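Local structure of nitroreductase (Mycolicibacterium smegmatis, 6XRI) at residues 35-40 against 48-53. The protein probably binds the deazaflavin coenzyme F420 and probably transfers electrons between it and quinones. Residues are numbered along the deposited sequence; the frame is centred on the assembly and turned at random.
Sequences IVLFTT and KRYVPL
F38 and L53 meet at about a right angle: CD1 of L53 lies 3.6 Å from CD2 of the F38 ring, and CB of L53 sits against CE2. With CG of F38 beside its backbone N (chi1 -62°), the ring stands off the sheet and leans back toward the strand's start, beside L53, while V51 O lies at the ring's edge. V87 and V89 of strand 86-91 and Y62 and M64 of strand 61-65 touch the ring. Cutting F38 back to alanine would probably open a gap there and leave the L53 isobutyl group without its aromatic partner. On the other face of the sheet, L37 reaches across with CD1, which packs 4.1 Å from CB of P52 and also touches CB of Y50. The two strands form an antiparallel beta hairpin within the closed barrel of this FMN-binding-type fold, strand 35-41 also pairing with 86-91. Three hydrogen-bonded pairs, V36 with L53, F38 with V51 and T40 with R49, tie them together. The link from F38 N to V51 O is 2.8 Å long, with the donor 37° above the carbonyl plane, whereas T40 N approaches R49 O in the R49 carbonyl plane. Farther out, T39 and Y50 point the same way, T39 OG1 3.4 Å from CD1 at the edge of the Y50 ring, and T39 CG2 packs on K48 CD. CG2 of T40 rests 3.6 Å from CB of R49, whose guanidinium leads away to salt bridges with E17 and E21 of the second subunit, while NE bonds to G27 O of that subunit.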
ATOM      1  N   ILE A  35       2.523   1.755   5.791  1.00 22.44           N
ATOM      2  CA  ILE A  35       2.151   0.659   4.909  1.00 21.53           C
ATOM      3  C   ILE A  35       3.357  -0.236   4.656  1.00 22.67           C
ATOM      4  O   ILE A  35       4.509   0.211   4.622  1.00 20.12           O
ATOM      5  CB  ILE A  35       1.572   1.186   3.577  1.00 19.30           C
ATOM      6  CG1 ILE A  35       0.358   2.081   3.847  1.00 16.87           C
ATOM      7  CG2 ILE A  35       1.182   0.034   2.660  1.00 18.67           C
ATOM      8  CD1 ILE A  35      -0.080   2.943   2.656  1.00 18.06           C
ATOM      9  N   VAL A  36       3.074  -1.527   4.487  1.00 37.93           N
ATOM     10  CA  VAL A  36       4.054  -2.514   4.066  1.00 31.47           C
ATOM     11  C   VAL A  36       3.446  -3.292   2.912  1.00 31.04           C
ATOM     12  O   VAL A  36       2.249  -3.217   2.641  1.00 13.78           O
ATOM     13  CB  VAL A  36       4.463  -3.472   5.199  1.00 34.43           C
ATOM     14  CG1 VAL A  36       5.151  -2.716   6.295  1.00 44.94           C
ATOM     15  CG2 VAL A  36       3.234  -4.219   5.701  1.00 38.17           C
ATOM     16  N   LEU A  37       4.296  -4.054   2.232  1.00 37.12           N
ATOM     17  CA  LEU A  37       3.908  -4.820   1.058  1.00 27.93           C
ATOM     18  C   LEU A  37       4.085  -6.299   1.362  1.00 32.56           C
ATOM     19  O   LEU A  37       5.101  -6.698   1.938  1.00 28.64           O
ATOM     20  CB  LEU A  37       4.747  -4.417  -0.163  1.00 24.58           C
ATOM     21  CG  LEU A  37       4.290  -4.973  -1.513  1.00 27.52           C
ATOM     22  CD1 LEU A  37       3.033  -4.222  -1.963  1.00 23.99           C
ATOM     23  CD2 LEU A  37       5.416  -4.913  -2.536  1.00 24.81           C
ATOM     24  N   PHE A  38       3.081  -7.096   0.995  1.00 37.28           N
ATOM     25  CA  PHE A  38       3.127  -8.549   1.083  1.00 37.31           C
ATOM     26  C   PHE A  38       3.043  -9.124  -0.321  1.00 37.34           C
ATOM     27  O   PHE A  38       2.185  -8.715  -1.115  1.00 26.53           O
ATOM     28  CB  PHE A  38       1.990  -9.098   1.952  1.00 34.00           C
ATOM     29  CG  PHE A  38       2.044  -8.621   3.369  1.00 34.68           C
ATOM     30  CD1 PHE A  38       2.890  -9.249   4.290  1.00 39.59           C
ATOM     31  CD2 PHE A  38       1.281  -7.528   3.778  1.00 26.60           C
ATOM     32  CE1 PHE A  38       2.972  -8.808   5.602  1.00 33.46           C
ATOM     33  CE2 PHE A  38       1.351  -7.072   5.085  1.00 27.69           C
ATOM     34  CZ  PHE A  38       2.198  -7.714   6.005  1.00 30.45           C
ATOM     35  N   THR A  39       3.933 -10.064  -0.622  1.00 25.36           N
ATOM     36  CA  THR A  39       3.972 -10.710  -1.930  1.00 41.25           C
ATOM     37  C   THR A  39       3.474 -12.149  -1.813  1.00 37.63           C
ATOM     38  O   THR A  39       3.984 -12.935  -1.001  1.00 15.17           O
ATOM     39  CB  THR A  39       5.377 -10.674  -2.541  1.00 27.58           C
ATOM     40  OG1 THR A  39       5.834  -9.319  -2.677  1.00 38.80           O
ATOM     41  CG2 THR A  39       5.354 -11.317  -3.938  1.00 14.09           C
ATOM     42  N   THR A  40       2.489 -12.486  -2.648  1.00 15.42           N
ATOM     43  CA  THR A  40       1.826 -13.781  -2.630  1.00 21.54           C
ATOM     44  C   THR A  40       1.967 -14.418  -4.007  1.00 17.96           C
ATOM     45  O   THR A  40       2.002 -13.729  -5.036  1.00 17.66           O
ATOM     46  CB  THR A  40       0.319 -13.695  -2.245  1.00 14.23           C
ATOM     47  OG1 THR A  40      -0.191 -15.016  -1.975  1.00 11.09           O
ATOM     48  CG2 THR A  40      -0.479 -13.064  -3.352  1.00 14.41           C
ATOM     49  N   LYS A  48       3.431 -13.945  -9.131  1.00 29.83           N
ATOM     50  CA  LYS A  48       3.427 -13.072  -7.966  1.00 24.98           C
ATOM     51  C   LYS A  48       2.270 -12.084  -8.031  1.00 27.55           C
ATOM     52  O   LYS A  48       1.980 -11.511  -9.082  1.00 18.59           O
ATOM     53  CB  LYS A  48       4.734 -12.288  -7.872  1.00 16.56           C
ATOM     54  CG  LYS A  48       5.976 -13.119  -7.948  1.00 25.95           C
ATOM     55  CD  LYS A  48       6.440 -13.650  -6.605  1.00 15.36           C
ATOM     56  CE  LYS A  48       7.811 -14.323  -6.778  1.00 24.37           C
ATOM     57  NZ  LYS A  48       8.091 -15.336  -5.732  1.00 22.15           N
ATOM     58  N   ARG A  49       1.609 -11.897  -6.898  1.00 22.90           N
ATOM     59  CA  ARG A  49       0.661 -10.816  -6.694  1.00 20.27           C
ATOM     60  C   ARG A  49       1.123 -10.006  -5.494  1.00 18.78           C
ATOM     61  O   ARG A  49       1.755 -10.540  -4.578  1.00 14.99           O
ATOM     62  CB  ARG A  49      -0.750 -11.352  -6.478  1.00 17.66           C
ATOM     63  CG  ARG A  49      -1.579 -11.337  -7.745  1.00 24.97           C
ATOM     64  CD  ARG A  49      -0.898 -12.092  -8.911  1.00 22.83           C
ATOM     65  NE  ARG A  49      -1.894 -12.513  -9.897  1.00 30.09           N
ATOM     66  CZ  ARG A  49      -2.225 -13.777 -10.153  1.00 31.81           C
ATOM     67  NH1 ARG A  49      -3.172 -14.045 -11.046  1.00 32.57           N
ATOM     68  NH2 ARG A  49      -1.608 -14.777  -9.535  1.00 16.51           N
ATOM     69  N   TYR A  50       0.822  -8.713  -5.515  1.00 21.48           N
ATOM     70  CA  TYR A  50       1.335  -7.773  -4.531  1.00 27.03           C
ATOM     71  C   TYR A  50       0.188  -7.165  -3.744  1.00 21.94           C
ATOM     72  O   TYR A  50      -0.777  -6.636  -4.320  1.00 16.80           O
ATOM     73  CB  TYR A  50       2.175  -6.702  -5.217  1.00 22.34           C
ATOM     74  CG  TYR A  50       3.321  -7.272  -6.046  1.00 24.12           C
ATOM     75  CD1 TYR A  50       4.450  -7.793  -5.429  1.00 13.28           C
ATOM     76  CD2 TYR A  50       3.268  -7.287  -7.442  1.00 22.94           C
ATOM     77  CE1 TYR A  50       5.492  -8.291  -6.159  1.00 18.79           C
ATOM     78  CE2 TYR A  50       4.313  -7.795  -8.197  1.00 17.83           C
ATOM     79  CZ  TYR A  50       5.434  -8.295  -7.552  1.00 19.90           C
ATOM     80  OH  TYR A  50       6.490  -8.810  -8.291  1.00  6.48           O
ATOM     81  N   VAL A  51       0.310  -7.252  -2.425  1.00 13.52           N
ATOM     82  CA  VAL A  51      -0.762  -6.875  -1.513  1.00 18.02           C
ATOM     83  C   VAL A  51      -0.249  -5.833  -0.533  1.00 16.44           C
ATOM     84  O   VAL A  51       0.465  -6.191   0.428  1.00 14.08           O
ATOM     85  CB  VAL A  51      -1.334  -8.095  -0.790  1.00 15.79           C
ATOM     86  CG1 VAL A  51      -2.593  -7.713   0.009  1.00 11.71           C
ATOM     87  CG2 VAL A  51      -1.638  -9.251  -1.795  1.00 18.17           C
ATOM     88  N   PRO A  52      -0.596  -4.570  -0.690  1.00 10.70           N
ATOM     89  CA  PRO A  52      -0.242  -3.565   0.319  1.00  9.70           C
ATOM     90  C   PRO A  52      -1.245  -3.559   1.469  1.00 10.65           C
ATOM     91  O   PRO A  52      -2.459  -3.494   1.266  1.00  9.85           O
ATOM     92  CB  PRO A  52      -0.249  -2.241  -0.455  1.00 14.67           C
ATOM     93  CG  PRO A  52      -0.928  -2.508  -1.853  1.00 17.77           C
ATOM     94  CD  PRO A  52      -1.419  -4.006  -1.788  1.00 12.43           C
ATOM     95  N   LEU A  53      -0.726  -3.607   2.688  1.00 18.82           N
ATOM     96  CA  LEU A  53      -1.551  -3.647   3.882  1.00 23.68           C
ATOM     97  C   LEU A  53      -0.980  -2.715   4.944  1.00 28.04           C
ATOM     98  O   LEU A  53       0.188  -2.331   4.898  1.00 27.75           O
ATOM     99  CB  LEU A  53      -1.637  -5.078   4.420  1.00 19.54           C
ATOM    100  CG  LEU A  53      -2.308  -6.145   3.551  1.00 17.81           C
ATOM    101  CD1 LEU A  53      -2.290  -7.495   4.268  1.00 19.65           C
ATOM    102  CD2 LEU A  53      -3.723  -5.759   3.191  1.00 17.82           C
TER